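Local coordinates for protein signal recognition particle subunit SRP14 (Schizosaccharomyces pombe, PDB 2W9J) that probably acts as an RNA-binding subunit of the signal recognition particle, which targets secretory and membrane proteins to the endoplasmic reticulum during their translation, at residues A[44-54]-A[60-72]. Numbering follows the deposited sequence.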
loop_
_atom_site.group_PDB
_atom_site.type_symbol
_atom_site.label_atom_id
_atom_site.label_comp_id
_atom_site.label_asym_id
_atom_site.label_seq_id
_atom_site.Cartn_x
_atom_site.Cartn_y
_atom_site.Cartn_z
ATOM N N ALA A 44 -13.849 12.415 -4.061
ATOM C CA ALA A 44 -13.169 11.433 -4.898
ATOM C C ALA A 44 -11.833 10.985 -4.277
ATOM O O ALA A 44 -11.017 11.814 -3.844
ATOM C CB ALA A 44 -12.965 11.989 -6.306
ATOM N N SER A 45 -11.637 9.669 -4.209
ATOM C CA SER A 45 -10.411 9.077 -3.677
ATOM C C SER A 45 -10.174 7.709 -4.307
ATOM O O SER A 45 -10.952 7.285 -5.166
ATOM C CB SER A 45 -10.469 8.969 -2.158
ATOM O OG SER A 45 -11.520 8.126 -1.760
ATOM N N VAL A 46 -9.110 7.019 -3.886
ATOM C CA VAL A 46 -8.676 5.802 -4.582
ATOM C C VAL A 46 -8.462 4.615 -3.671
ATOM O O VAL A 46 -7.876 4.738 -2.595
ATOM C CB VAL A 46 -7.422 6.075 -5.443
ATOM C CG1 VAL A 46 -6.623 4.803 -5.715
ATOM C CG2 VAL A 46 -7.845 6.720 -6.746
ATOM N N LEU A 47 -8.947 3.461 -4.115
ATOM C CA LEU A 47 -8.737 2.219 -3.409
ATOM C C LEU A 47 -7.504 1.544 -3.969
ATOM O O LEU A 47 -7.455 1.210 -5.149
ATOM C CB LEU A 47 -9.956 1.324 -3.566
ATOM C CG LEU A 47 -9.941 -0.118 -3.062
ATOM C CD1 LEU A 47 -9.873 -0.205 -1.554
ATOM C CD2 LEU A 47 -11.184 -0.804 -3.545
ATOM N N ILE A 48 -6.513 1.346 -3.109
ATOM C CA ILE A 48 -5.277 0.653 -3.463
ATOM C C ILE A 48 -5.242 -0.764 -2.884
ATOM O O ILE A 48 -5.469 -0.965 -1.671
ATOM C CB ILE A 48 -4.052 1.447 -2.969
ATOM C CG1 ILE A 48 -4.054 2.814 -3.632
ATOM C CG2 ILE A 48 -2.757 0.715 -3.292
ATOM C CD1 ILE A 48 -2.946 3.698 -3.206
ATOM N N ARG A 49 -4.972 -1.738 -3.752
ATOM C CA ARG A 49 -4.761 -3.124 -3.332
ATOM C C ARG A 49 -3.325 -3.532 -3.632
ATOM O O ARG A 49 -2.848 -3.298 -4.739
ATOM C CB ARG A 49 -5.666 -4.069 -4.099
ATOM C CG ARG A 49 -7.130 -3.754 -4.080
ATOM C CD ARG A 49 -7.783 -4.560 -5.191
ATOM N NE ARG A 49 -9.130 -4.121 -5.543
ATOM C CZ ARG A 49 -9.434 -2.930 -6.061
ATOM N NH1 ARG A 49 -8.484 -2.004 -6.267
ATOM N NH2 ARG A 49 -10.708 -2.656 -6.359
ATOM N N ALA A 50 -2.640 -4.139 -2.663
ATOM C CA ALA A 50 -1.306 -4.710 -2.895
ATOM C C ALA A 50 -1.258 -6.199 -2.538
ATOM O O ALA A 50 -1.929 -6.658 -1.612
ATOM C CB ALA A 50 -0.266 -3.952 -2.120
ATOM N N LYS A 51 -0.474 -6.951 -3.293
ATOM C CA LYS A 51 -0.267 -8.360 -3.013
ATOM C C LYS A 51 1.173 -8.701 -3.346
ATOM O O LYS A 51 1.690 -8.283 -4.385
ATOM C CB LYS A 51 -1.221 -9.234 -3.829
ATOM C CG LYS A 51 -1.030 -10.721 -3.601
ATOM C CD LYS A 51 -1.938 -11.550 -4.504
ATOM C CE LYS A 51 -1.645 -13.048 -4.368
ATOM N NZ LYS A 51 -2.390 -13.869 -5.373
ATOM N N SER A 52 1.821 -9.443 -2.454
ATOM C CA SER A 52 3.178 -9.899 -2.695
ATOM C C SER A 52 3.216 -11.407 -2.577
ATOM O O SER A 52 2.857 -11.959 -1.536
ATOM C CB SER A 52 4.164 -9.247 -1.714
ATOM O OG SER A 52 5.513 -9.558 -2.046
ATOM N N GLY A 53 3.632 -12.062 -3.657
ATOM C CA GLY A 53 3.797 -13.511 -3.683
ATOM C C GLY A 53 2.760 -14.265 -2.872
ATOM O O GLY A 53 1.553 -14.020 -3.007
ATOM N N ALA A 54 3.242 -15.159 -2.006
ATOM C CA ALA A 54 2.397 -16.088 -1.248
ATOM C C ALA A 54 1.412 -15.396 -0.299
ATOM O O ALA A 54 0.351 -15.944 0.017
ATOM C CB ALA A 54 3.261 -17.103 -0.492
ATOM N N THR A 60 -6.161 -0.312 1.195
ATOM C CA THR A 60 -6.395 0.963 1.858
ATOM C C THR A 60 -7.030 1.968 0.903
ATOM O O THR A 60 -6.878 1.858 -0.322
ATOM C CB THR A 60 -5.096 1.523 2.499
ATOM O OG1 THR A 60 -5.431 2.541 3.446
ATOM C CG2 THR A 60 -4.121 2.067 1.458
ATOM N N VAL A 61 -7.777 2.922 1.449
ATOM C CA VAL A 61 -8.332 3.984 0.624
ATOM C C VAL A 61 -7.566 5.271 0.875
ATOM O O VAL A 61 -7.541 5.793 1.999
ATOM C CB VAL A 61 -9.833 4.204 0.857
ATOM C CG1 VAL A 61 -10.319 5.397 0.054
ATOM C CG2 VAL A 61 -10.621 2.961 0.460
ATOM N N VAL A 62 -6.941 5.768 -0.188
ATOM C CA VAL A 62 -6.159 6.990 -0.118
ATOM C C VAL A 62 -6.937 8.175 -0.679
ATOM O O VAL A 62 -7.326 8.184 -1.848
ATOM C CB VAL A 62 -4.798 6.841 -0.835
ATOM C CG1 VAL A 62 -3.937 8.057 -0.562
ATOM C CG2 VAL A 62 -4.082 5.570 -0.364
ATOM N N GLU A 63 -7.147 9.176 0.170
ATOM C CA GLU A 63 -7.869 10.385 -0.213
ATOM C C GLU A 63 -6.976 11.292 -1.050
ATOM O O GLU A 63 -5.786 11.407 -0.763
ATOM C CB GLU A 63 -8.386 11.110 1.032
ATOM C CG GLU A 63 -9.349 10.249 1.872
ATOM C CD GLU A 63 -10.505 11.057 2.457
ATOM O OE1 GLU A 63 -10.342 12.277 2.686
ATOM O OE2 GLU A 63 -11.583 10.472 2.691
ATOM N N LEU A 64 -7.548 11.924 -2.078
ATOM C CA LEU A 64 -6.788 12.819 -2.969
ATOM C C LEU A 64 -5.870 13.792 -2.243
ATOM O O LEU A 64 -4.736 14.001 -2.658
ATOM C CB LEU A 64 -7.712 13.617 -3.893
ATOM C CG LEU A 64 -8.164 13.011 -5.229
ATOM C CD1 LEU A 64 -8.532 14.140 -6.202
ATOM C CD2 LEU A 64 -7.107 12.082 -5.849
ATOM N N ASP A 65 -6.375 14.382 -1.165
ATOM C CA ASP A 65 -5.622 15.337 -0.363
ATOM C C ASP A 65 -4.343 14.742 0.243
ATOM O O ASP A 65 -3.405 15.468 0.566
ATOM C CB ASP A 65 -6.517 15.903 0.749
ATOM C CG ASP A 65 -7.597 16.851 0.225
ATOM O OD1 ASP A 65 -7.493 17.309 -0.939
ATOM O OD2 ASP A 65 -8.552 17.145 0.987
ATOM N N TYR A 66 -4.310 13.423 0.393
ATOM C CA TYR A 66 -3.200 12.769 1.065
ATOM C C TYR A 66 -2.287 12.021 0.086
ATOM O O TYR A 66 -1.362 11.319 0.498
ATOM C CB TYR A 66 -3.728 11.830 2.163
ATOM C CG TYR A 66 -2.714 11.501 3.258
ATOM C CD1 TYR A 66 -2.173 10.209 3.376
ATOM C CD2 TYR A 66 -2.294 12.482 4.179
ATOM C CE1 TYR A 66 -1.244 9.894 4.379
ATOM C CE2 TYR A 66 -1.363 12.179 5.190
ATOM C CZ TYR A 66 -0.844 10.882 5.278
ATOM O OH TYR A 66 0.074 10.568 6.259
ATOM N N PHE A 67 -2.540 12.188 -1.211
ATOM C CA PHE A 67 -1.771 11.498 -2.255
ATOM C C PHE A 67 -0.242 11.726 -2.174
ATOM O O PHE A 67 0.533 10.766 -2.053
ATOM C CB PHE A 67 -2.312 11.874 -3.641
ATOM C CG PHE A 67 -3.170 10.812 -4.283
ATOM C CD1 PHE A 67 -4.153 10.138 -3.550
ATOM C CD2 PHE A 67 -3.008 10.502 -5.638
ATOM C CE1 PHE A 67 -4.938 9.166 -4.142
ATOM C CE2 PHE A 67 -3.787 9.532 -6.242
ATOM C CZ PHE A 67 -4.762 8.861 -5.491
ATOM N N THR A 68 0.181 12.988 -2.241
ATOM C CA THR A 68 1.597 13.345 -2.098
ATOM C C THR A 68 2.248 12.608 -0.916
ATOM O O THR A 68 3.234 11.877 -1.090
ATOM C CB THR A 68 1.765 14.864 -1.901
ATOM O OG1 THR A 68 1.258 15.556 -3.047
ATOM C CG2 THR A 68 3.221 15.222 -1.699
ATOM N N ASP A 69 1.662 12.805 0.272
ATOM C CA ASP A 69 2.132 12.228 1.535
ATOM C C ASP A 69 2.237 10.718 1.473
ATOM O O ASP A 69 3.280 10.153 1.818
ATOM C CB ASP A 69 1.180 12.615 2.670
ATOM C CG ASP A 69 1.421 14.027 3.186
ATOM O OD1 ASP A 69 2.554 14.311 3.665
ATOM O OD2 ASP A 69 0.470 14.848 3.130
ATOM N N PHE A 70 1.150 10.083 1.025
ATOM C CA PHE A 70 1.060 8.634 0.968
ATOM C C PHE A 70 2.044 8.044 -0.006
ATOM O O PHE A 70 2.711 7.074 0.316
ATOM C CB PHE A 70 -0.352 8.153 0.611
ATOM C CG PHE A 70 -0.466 6.662 0.573
ATOM C CD1 PHE A 70 -0.717 5.948 1.730
ATOM C CD2 PHE A 70 -0.251 5.961 -0.615
ATOM C CE1 PHE A 70 -0.789 4.554 1.706
ATOM C CE2 PHE A 70 -0.323 4.571 -0.646
ATOM C CZ PHE A 70 -0.595 3.864 0.520
ATOM N N PHE A 71 2.131 8.616 -1.197
ATOM C CA PHE A 71 3.096 8.122 -2.170
ATOM C C PHE A 71 4.533 8.434 -1.773
ATOM O O PHE A 71 5.454 7.694 -2.120
ATOM C CB PHE A 71 2.740 8.550 -3.595
ATOM C CG PHE A 71 1.496 7.888 -4.100
ATOM C CD1 PHE A 71 0.331 8.617 -4.307
ATOM C CD2 PHE A 71 1.461 6.506 -4.295
ATOM C CE1 PHE A 71 -0.837 7.988 -4.736
ATOM C CE2 PHE A 71 0.296 5.872 -4.722
ATOM C CZ PHE A 71 -0.853 6.616 -4.943
ATOM N N GLN A 72 4.714 9.501 -1.004
ATOM C CA GLN A 72 6.026 9.784 -0.426
ATOM C C GLN A 72 6.422 8.700 0.594
ATOM O O GLN A 72 7.561 8.253 0.589
ATOM C CB GLN A 72 6.070 11.185 0.183
ATOM C CG GLN A 72 7.466 11.711 0.462
ATOM C CD GLN A 72 8.232 12.098 -0.798
ATOM O OE1 GLN A 72 8.684 11.232 -1.560
ATOM N NE2 GLN A 72 8.397 13.407 -1.014
#
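Ile48 drives its CD1 into the apolar layer between the hairpin of strands 45-51 and 57-63 and the helix that follows. With CG1 anti to the carbonyl carbon (chi1 -61°) and the chain extended beyond it, this methyl lies 3.6 Å from Val62 CG2 and 3.8 Å from Phe70 CE2, with Phe71 CZ slightly farther off. Val62 CG2 itself sits over the centre of one face of the Phe70 ring, and Ile48 CD1 touches both. Val46 meets the rim of Phe67: its CB lies close to the ring plane, 3.9 Å from Phe67 CZ, while Leu64 CD2 and Phe71 CE1 cover opposite faces of that ring. The strands are antiparallel, and Val46 with Val62 and Ile48 with Thr60 form hydrogen-bonded pairs; Ile48 N donates to Thr60 O at 2.9 Å. On the other face of the sheet, Leu47 CD1 packs against Val61 CG2 at 3.8 Å, and Leu2 touches both residues. Ser45 OG is hydrogen-bonded to Glu38 O. Strand 45-51 is central in the antiparallel sheet, flanked by 57-63 and by the short strands 30-31 and 35-36, while helices 67-76 and 5-17 pack on the Ile48 face, the alpha/beta fold of the SRP9/SRP14 family.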